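Local coordinates for protein putative sesquiterpene cyclase (Kitasatospora setae, PDB 4MC3) that catalyses the magnesium-dependent 1,11-cyclization of (2E,6E)-farnesyl diphosphate, with addition of water, to the sesquiterpene alcohol (2Z,6E)-hedycaryol, at residues K73-Q84 and T119-T130. Residues are numbered along the deposited sequence; the frame is centred on the assembly and turned at random.
Sequences KWIALTFRIDDQ and TARALGALWQET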
ATOM      1  N   LYS A  73       4.084   2.443  12.682  1.00 18.02           N
ATOM      2  CA  LYS A  73       3.024   3.235  13.295  1.00 18.22           C
ATOM      3  C   LYS A  73       1.865   3.463  12.298  1.00 17.77           C
ATOM      4  O   LYS A  73       0.699   3.308  12.644  1.00 18.67           O
ATOM      5  CB  LYS A  73       3.571   4.591  13.819  1.00 19.21           C
ATOM      6  CG  LYS A  73       4.566   4.409  14.976  1.00 20.90           C
ATOM      7  CD  LYS A  73       5.110   5.735  15.443  1.00 24.36           C
ATOM      8  CE  LYS A  73       6.129   5.535  16.535  1.00 28.03           C
ATOM      9  NZ  LYS A  73       6.810   6.841  16.878  1.00 31.99           N
ATOM     10  N   TRP A  74       2.215   3.807  11.053  1.00 15.89           N
ATOM     11  CA  TRP A  74       1.174   3.952  10.019  1.00 16.66           C
ATOM     12  C   TRP A  74       0.404   2.662   9.767  1.00 17.16           C
ATOM     13  O   TRP A  74      -0.823   2.688   9.598  1.00 17.87           O
ATOM     14  CB  TRP A  74       1.791   4.550   8.738  1.00 15.93           C
ATOM     15  CG  TRP A  74       2.036   5.986   8.816  1.00 14.86           C
ATOM     16  CD1 TRP A  74       3.173   6.587   9.180  1.00 16.63           C
ATOM     17  CD2 TRP A  74       1.087   7.028   8.591  1.00 15.54           C
ATOM     18  NE1 TRP A  74       3.026   7.963   9.183  1.00 16.00           N
ATOM     19  CE2 TRP A  74       1.742   8.251   8.800  1.00 16.77           C
ATOM     20  CE3 TRP A  74      -0.242   7.048   8.169  1.00 15.83           C
ATOM     21  CZ2 TRP A  74       1.074   9.494   8.707  1.00 15.76           C
ATOM     22  CZ3 TRP A  74      -0.894   8.240   8.056  1.00 17.36           C
ATOM     23  CH2 TRP A  74      -0.257   9.456   8.319  1.00 17.59           C
ATOM     24  N   ILE A  75       1.110   1.540   9.686  1.00 17.02           N
ATOM     25  CA  ILE A  75       0.414   0.253   9.475  1.00 17.80           C
ATOM     26  C   ILE A  75      -0.490  -0.109  10.660  1.00 19.96           C
ATOM     27  O   ILE A  75      -1.626  -0.521  10.468  1.00 21.49           O
ATOM     28  CB  ILE A  75       1.414  -0.857   9.150  1.00 18.80           C
ATOM     29  CG1 ILE A  75       2.093  -0.593   7.783  1.00 20.52           C
ATOM     30  CG2 ILE A  75       0.714  -2.192   9.183  1.00 22.93           C
ATOM     31  CD1 ILE A  75       3.169  -1.625   7.437  1.00 21.88           C
ATOM     32  N   ALA A  76      -0.004   0.093  11.876  1.00 19.36           N
ATOM     33  CA  ALA A  76      -0.838  -0.195  13.047  1.00 20.74           C
ATOM     34  C   ALA A  76      -2.066   0.690  13.083  1.00 22.69           C
ATOM     35  O   ALA A  76      -3.167   0.222  13.383  1.00 23.26           O
ATOM     36  CB  ALA A  76      -0.027  -0.002  14.309  1.00 23.21           C
ATOM     37  N   LEU A  77      -1.885   1.974  12.804  1.00 19.56           N
ATOM     38  CA  LEU A  77      -3.019   2.883  12.753  1.00 20.32           C
ATOM     39  C   LEU A  77      -4.039   2.461  11.708  1.00 21.48           C
ATOM     40  O   LEU A  77      -5.244   2.520  11.966  1.00 23.18           O
ATOM     41  CB  LEU A  77      -2.545   4.293  12.559  1.00 19.41           C
ATOM     42  CG  LEU A  77      -3.615   5.356  12.465  1.00 22.64           C
ATOM     43  CD1 LEU A  77      -4.398   5.561  13.740  1.00 25.12           C
ATOM     44  CD2 LEU A  77      -2.937   6.646  12.013  1.00 23.67           C
ATOM     45  N   THR A  78      -3.562   2.118  10.506  1.00 19.09           N
ATOM     46  CA  THR A  78      -4.495   1.718   9.444  1.00 19.66           C
ATOM     47  C   THR A  78      -5.225   0.415   9.758  1.00 23.45           C
ATOM     48  O   THR A  78      -6.413   0.288   9.429  1.00 22.87           O
ATOM     49  CB  THR A  78      -3.848   1.752   8.038  1.00 24.00           C
ATOM     50  OG1 THR A  78      -2.819   0.807   7.965  1.00 30.84           O
ATOM     51  CG2 THR A  78      -3.286   3.078   7.754  1.00 20.45           C
ATOM     52  N   PHE A  79      -4.551  -0.510  10.468  1.00 23.26           N
ATOM     53  CA  PHE A  79      -5.236  -1.695  10.953  1.00 25.13           C
ATOM     54  C   PHE A  79      -6.370  -1.335  11.868  1.00 29.11           C
ATOM     55  O   PHE A  79      -7.489  -1.886  11.733  1.00 29.25           O
ATOM     56  CB  PHE A  79      -4.318  -2.693  11.688  1.00 28.34           C
ATOM     57  CG  PHE A  79      -5.123  -3.751  12.417  1.00 37.62           C
ATOM     58  CD1 PHE A  79      -5.338  -3.679  13.786  1.00 47.87           C
ATOM     59  CD2 PHE A  79      -5.836  -4.708  11.681  1.00 54.92           C
ATOM     60  CE1 PHE A  79      -6.139  -4.601  14.425  1.00 49.23           C
ATOM     61  CE2 PHE A  79      -6.646  -5.628  12.324  1.00 57.41           C
ATOM     62  CZ  PHE A  79      -6.792  -5.570  13.702  1.00 52.62           C
ATOM     63  N   ARG A  80      -6.124  -0.409  12.783  1.00 26.78           N
ATOM     64  CA  ARG A  80      -7.157   0.002  13.738  1.00 29.75           C
ATOM     65  C   ARG A  80      -8.305   0.727  13.032  1.00 31.14           C
ATOM     66  O   ARG A  80      -9.463   0.449  13.323  1.00 29.35           O
ATOM     67  CB  ARG A  80      -6.574   0.849  14.842  1.00 33.37           C
ATOM     68  CG  ARG A  80      -7.576   1.295  15.909  1.00 36.86           C
ATOM     69  CD  ARG A  80      -8.295   0.128  16.581  1.00 39.97           C
ATOM     70  NE  ARG A  80      -9.012   0.626  17.749  1.00 39.68           N
ATOM     71  CZ  ARG A  80      -9.862  -0.074  18.499  1.00 37.11           C
ATOM     72  NH1 ARG A  80     -10.130  -1.352  18.236  1.00 40.37           N
ATOM     73  NH2 ARG A  80     -10.442   0.518  19.520  1.00 45.33           N
ATOM     74  N   ILE A  81      -7.993   1.589  12.051  1.00 25.96           N
ATOM     75  CA  ILE A  81      -9.043   2.265  11.269  1.00 26.11           C
ATOM     76  C   ILE A  81      -9.896   1.203  10.580  1.00 28.03           C
ATOM     77  O   ILE A  81     -11.126   1.269  10.625  1.00 28.42           O
ATOM     78  CB  ILE A  81      -8.409   3.208  10.223  1.00 24.81           C
ATOM     79  CG1 ILE A  81      -7.830   4.439  10.911  1.00 26.16           C
ATOM     80  CG2 ILE A  81      -9.451   3.598   9.166  1.00 26.99           C
ATOM     81  CD1 ILE A  81      -6.936   5.279  10.040  1.00 25.15           C
ATOM     82  N   ASP A  82      -9.258   0.208   9.990  1.00 25.34           N
ATOM     83  CA  ASP A  82      -9.956  -0.839   9.238  1.00 28.94           C
ATOM     84  C   ASP A  82     -10.817  -1.684  10.138  1.00 29.40           C
ATOM     85  O   ASP A  82     -11.932  -2.034   9.765  1.00 32.91           O
ATOM     86  CB  ASP A  82      -8.960  -1.722   8.493  1.00 29.71           C
ATOM     87  CG  ASP A  82      -9.641  -2.720   7.583  1.00 37.35           C
ATOM     88  OD1 ASP A  82     -10.081  -2.328   6.460  1.00 35.18           O
ATOM     89  OD2 ASP A  82      -9.743  -3.896   7.990  1.00 38.36           O
ATOM     90  N   ASP A  83     -10.303  -2.001  11.324  1.00 31.90           N
ATOM     91  CA  ASP A  83     -11.022  -2.774  12.318  1.00 36.32           C
ATOM     92  C   ASP A  83     -12.317  -2.083  12.775  1.00 35.79           C
ATOM     93  O   ASP A  83     -13.340  -2.734  12.963  1.00 41.43           O
ATOM     94  CB  ASP A  83     -10.115  -2.987  13.548  1.00 36.43           C
ATOM     95  CG  ASP A  83     -10.709  -3.949  14.558  1.00 42.73           C
ATOM     96  OD1 ASP A  83     -10.907  -5.124  14.198  1.00 55.65           O
ATOM     97  OD2 ASP A  83     -10.990  -3.528  15.704  1.00 55.80           O
ATOM     98  N   GLN A  84     -12.243  -0.776  12.977  1.00 33.44           N
ATOM     99  CA  GLN A  84     -13.328   0.025  13.493  1.00 39.81           C
ATOM    100  C   GLN A  84     -14.353   0.413  12.421  1.00 45.47           C
ATOM    101  O   GLN A  84     -15.469   0.816  12.760  1.00 46.93           O
ATOM    102  CB  GLN A  84     -12.785   1.298  14.120  1.00 39.27           C
ATOM    103  CG  GLN A  84     -12.070   1.147  15.450  1.00 40.28           C
ATOM    104  CD  GLN A  84     -11.612   2.511  15.934  1.00 46.79           C
ATOM    105  OE1 GLN A  84     -10.772   3.163  15.293  1.00 45.74           O
ATOM    106  NE2 GLN A  84     -12.187   2.976  17.038  1.00 51.48           N
ATOM    107  N   THR A 119      -8.681   7.254  17.452  1.00 36.15           N
ATOM    108  CA  THR A 119      -8.070   6.934  16.194  1.00 32.40           C
ATOM    109  C   THR A 119      -7.831   8.208  15.347  1.00 27.67           C
ATOM    110  O   THR A 119      -6.735   8.413  14.765  1.00 26.18           O
ATOM    111  CB  THR A 119      -8.934   5.942  15.461  1.00 35.75           C
ATOM    112  OG1 THR A 119      -9.080   4.765  16.295  1.00 39.73           O
ATOM    113  CG2 THR A 119      -8.272   5.565  14.214  1.00 30.12           C
ATOM    114  N   ALA A 120      -8.803   9.080  15.256  1.00 28.09           N
ATOM    115  CA  ALA A 120      -8.611  10.332  14.517  1.00 26.13           C
ATOM    116  C   ALA A 120      -7.561  11.234  15.130  1.00 28.74           C
ATOM    117  O   ALA A 120      -6.767  11.868  14.420  1.00 27.41           O
ATOM    118  CB  ALA A 120      -9.925  11.060  14.344  1.00 34.83           C
ATOM    119  N   ARG A 121      -7.574  11.324  16.454  1.00 29.10           N
ATOM    120  CA  ARG A 121      -6.568  12.116  17.149  1.00 29.56           C
ATOM    121  C   ARG A 121      -5.172  11.529  16.899  1.00 26.31           C
ATOM    122  O   ARG A 121      -4.204  12.298  16.718  1.00 29.75           O
ATOM    123  CB  ARG A 121      -6.943  12.238  18.621  1.00 34.69           C
ATOM    124  CG  ARG A 121      -8.195  13.087  18.866  1.00 41.30           C
ATOM    125  CD  ARG A 121      -8.327  13.539  20.323  1.00 54.39           C
ATOM    126  NE  ARG A 121      -8.971  14.858  20.434  1.00 76.50           N
ATOM    127  CZ  ARG A 121      -8.958  15.634  21.522  1.00 92.77           C
ATOM    128  NH1 ARG A 121      -8.337  15.253  22.643  1.00 98.30           N
ATOM    129  NH2 ARG A 121      -9.577  16.813  21.491  1.00109.44           N
ATOM    130  N   ALA A 122      -5.047  10.210  16.932  1.00 24.94           N
ATOM    131  CA  ALA A 122      -3.779   9.557  16.625  1.00 23.11           C
ATOM    132  C   ALA A 122      -3.330   9.859  15.205  1.00 19.71           C
ATOM    133  O   ALA A 122      -2.126  10.120  14.983  1.00 20.30           O
ATOM    134  CB  ALA A 122      -3.827   8.085  16.845  1.00 25.01           C
ATOM    135  N   LEU A 123      -4.257   9.861  14.252  1.00 20.98           N
ATOM    136  CA  LEU A 123      -3.889  10.173  12.866  1.00 18.95           C
ATOM    137  C   LEU A 123      -3.368  11.592  12.756  1.00 19.74           C
ATOM    138  O   LEU A 123      -2.338  11.853  12.091  1.00 19.46           O
ATOM    139  CB  LEU A 123      -5.079   9.959  11.901  1.00 20.54           C
ATOM    140  CG  LEU A 123      -4.855  10.355  10.454  1.00 19.27           C
ATOM    141  CD1 LEU A 123      -3.711   9.583   9.835  1.00 20.89           C
ATOM    142  CD2 LEU A 123      -6.119  10.103   9.626  1.00 22.92           C
ATOM    143  N   GLY A 124      -4.038  12.547  13.376  1.00 21.31           N
ATOM    144  CA  GLY A 124      -3.592  13.908  13.241  1.00 23.86           C
ATOM    145  C   GLY A 124      -2.216  14.101  13.859  1.00 23.63           C
ATOM    146  O   GLY A 124      -1.416  14.821  13.310  1.00 22.81           O
ATOM    147  N   ALA A 125      -1.925  13.432  14.990  1.00 21.07           N
ATOM    148  CA  ALA A 125      -0.644  13.610  15.670  1.00 19.61           C
ATOM    149  C   ALA A 125       0.474  12.927  14.830  1.00 20.22           C
ATOM    150  O   ALA A 125       1.597  13.408  14.692  1.00 21.23           O
ATOM    151  CB  ALA A 125      -0.696  13.113  17.133  1.00 23.94           C
ATOM    152  N   LEU A 126       0.153  11.737  14.324  1.00 20.29           N
ATOM    153  CA  LEU A 126       1.106  10.948  13.548  1.00 17.32           C
ATOM    154  C   LEU A 126       1.442  11.730  12.268  1.00 16.32           C
ATOM    155  O   LEU A 126       2.593  11.801  11.838  1.00 17.89           O
ATOM    156  CB  LEU A 126       0.588   9.564  13.223  1.00 18.66           C
ATOM    157  CG  LEU A 126       1.566   8.667  12.452  1.00 18.71           C
ATOM    158  CD1 LEU A 126       2.873   8.452  13.216  1.00 21.23           C
ATOM    159  CD2 LEU A 126       0.926   7.322  12.153  1.00 19.74           C
ATOM    160  N   TRP A 127       0.444  12.324  11.639  1.00 17.84           N
ATOM    161  CA  TRP A 127       0.707  13.173  10.468  1.00 16.18           C
ATOM    162  C   TRP A 127       1.566  14.375  10.803  1.00 19.94           C
ATOM    163  O   TRP A 127       2.489  14.680  10.056  1.00 19.13           O
ATOM    164  CB  TRP A 127      -0.594  13.552   9.727  1.00 16.97           C
ATOM    165  CG  TRP A 127      -0.343  14.461   8.557  1.00 18.15           C
ATOM    166  CD1 TRP A 127      -0.816  15.733   8.406  1.00 22.49           C
ATOM    167  CD2 TRP A 127       0.518  14.211   7.439  1.00 18.96           C
ATOM    168  NE1 TRP A 127      -0.316  16.253   7.229  1.00 24.64           N
ATOM    169  CE2 TRP A 127       0.533  15.359   6.657  1.00 21.11           C
ATOM    170  CE3 TRP A 127       1.310  13.143   7.059  1.00 20.81           C
ATOM    171  CZ2 TRP A 127       1.280  15.434   5.481  1.00 21.62           C
ATOM    172  CZ3 TRP A 127       2.049  13.215   5.899  1.00 21.18           C
ATOM    173  CH2 TRP A 127       2.052  14.374   5.147  1.00 21.11           C
ATOM    174  N   GLN A 128       1.292  15.051  11.920  1.00 18.85           N
ATOM    175  CA  GLN A 128       2.163  16.148  12.321  1.00 20.99           C
ATOM    176  C   GLN A 128       3.626  15.717  12.416  1.00 21.72           C
ATOM    177  O   GLN A 128       4.546  16.431  11.903  1.00 23.99           O
ATOM    178  CB  GLN A 128       1.699  16.806  13.640  1.00 23.01           C
ATOM    179  CG  GLN A 128       2.507  18.080  14.015  1.00 33.03           C
ATOM    180  CD  GLN A 128       3.872  17.862  14.712  1.00 36.69           C
ATOM    181  OE1 GLN A 128       4.217  16.766  15.228  1.00 41.69           O
ATOM    182  NE2 GLN A 128       4.675  18.930  14.730  1.00 41.81           N
ATOM    183  N   GLU A 129       3.880  14.592  13.051  1.00 21.27           N
ATOM    184  CA  GLU A 129       5.239  14.052  13.208  1.00 21.05           C
ATOM    185  C   GLU A 129       5.873  13.687  11.862  1.00 21.63           C
ATOM    186  O   GLU A 129       7.042  13.931  11.604  1.00 24.23           O
ATOM    187  CB  GLU A 129       5.238  12.861  14.166  1.00 23.48           C
ATOM    188  CG  GLU A 129       6.567  12.085  14.233  1.00 31.72           C
ATOM    189  CD  GLU A 129       6.562  10.827  15.114  1.00 40.41           C
ATOM    190  OE1 GLU A 129       5.502  10.421  15.680  1.00 43.24           O
ATOM    191  OE2 GLU A 129       7.665  10.213  15.237  1.00 46.98           O
ATOM    192  N   THR A 130       5.087  13.077  10.999  1.00 19.87           N
ATOM    193  CA  THR A 130       5.563  12.619   9.711  1.00 19.61           C
ATOM    194  C   THR A 130       5.896  13.794   8.773  1.00 20.35           C
ATOM    195  O   THR A 130       6.910  13.760   8.028  1.00 23.08           O
ATOM    196  CB  THR A 130       4.499  11.662   9.125  1.00 18.35           C
ATOM    197  OG1 THR A 130       4.304  10.535  10.017  1.00 18.42           O
ATOM    198  CG2 THR A 130       4.959  11.106   7.787  1.00 21.84           C
TER
HETATM  199  O   HOH W   1       5.387   9.062  17.836  1.00 37.83           O
HETATM  200  O   HOH W   2      -8.546   3.189  18.832  1.00 46.26           O
HETATM  201  O   HOH W   3     -11.651   6.216  17.706  1.00 45.32           O
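T119 OG1 donates a short hydrogen bond to Q84 OE1, 2.5 Å away. The hydroxyl approaches tilted from the carbonyl plane of the amide. The same OG1 accepts from a water that R80 NE holds at the edge of its guanidinium. At the other end of the contact, W74 NE1 donates to T130 OG1 at 3.0 Å. The acceptor lies almost in the indole plane, and the N-H...O angle is 151°. T130 OG1 in turn donates to L126 O, which also accepts from T130 N. One hydroxyl thus ties the buried indole N-H to the backbone of helix 118-131. K73 NZ and E129 OE2 form a long salt bridge of 3.8 Å, and a water links K73 NZ to E129 OE1.

Between these ends the contact is apolar. L126 CD2 stands over one face of W74, 3.5 Å from the centroid of the five-membered ring, a CH-pi contact. L123 CD1 meets W74 CZ3, on the side of the indole away from NE1. W74 CZ2 lies against the edge of the W127 ring, near that ring's plane. With an alanine at W74, a gap would probably open beneath L126, and T130 OG1 would lose its indole donor. L77, with CG anti to the backbone N (chi1 179°), splits its methyls: CD1 meets A122 and T119, CD2 meets L123 and L126. T119 CG2 lies 3.5 Å from I81 CG1. W74, L77 and T119 are all knobs in holes of the facing helix.

Segments 73-84 and 119-130 run nearly antiparallel, at 155°, and their axes come within 10.6 Å. In this class I terpene synthase fold, helix 65-84 brings T78 to the bound nerolidol and carries the start of the DDXXXE motif, presumably magnesium-binding. F142 and F146 of helix 136-160 meet W74 edge-to-face, and L104 of helix 95-107 touches I81 and L123.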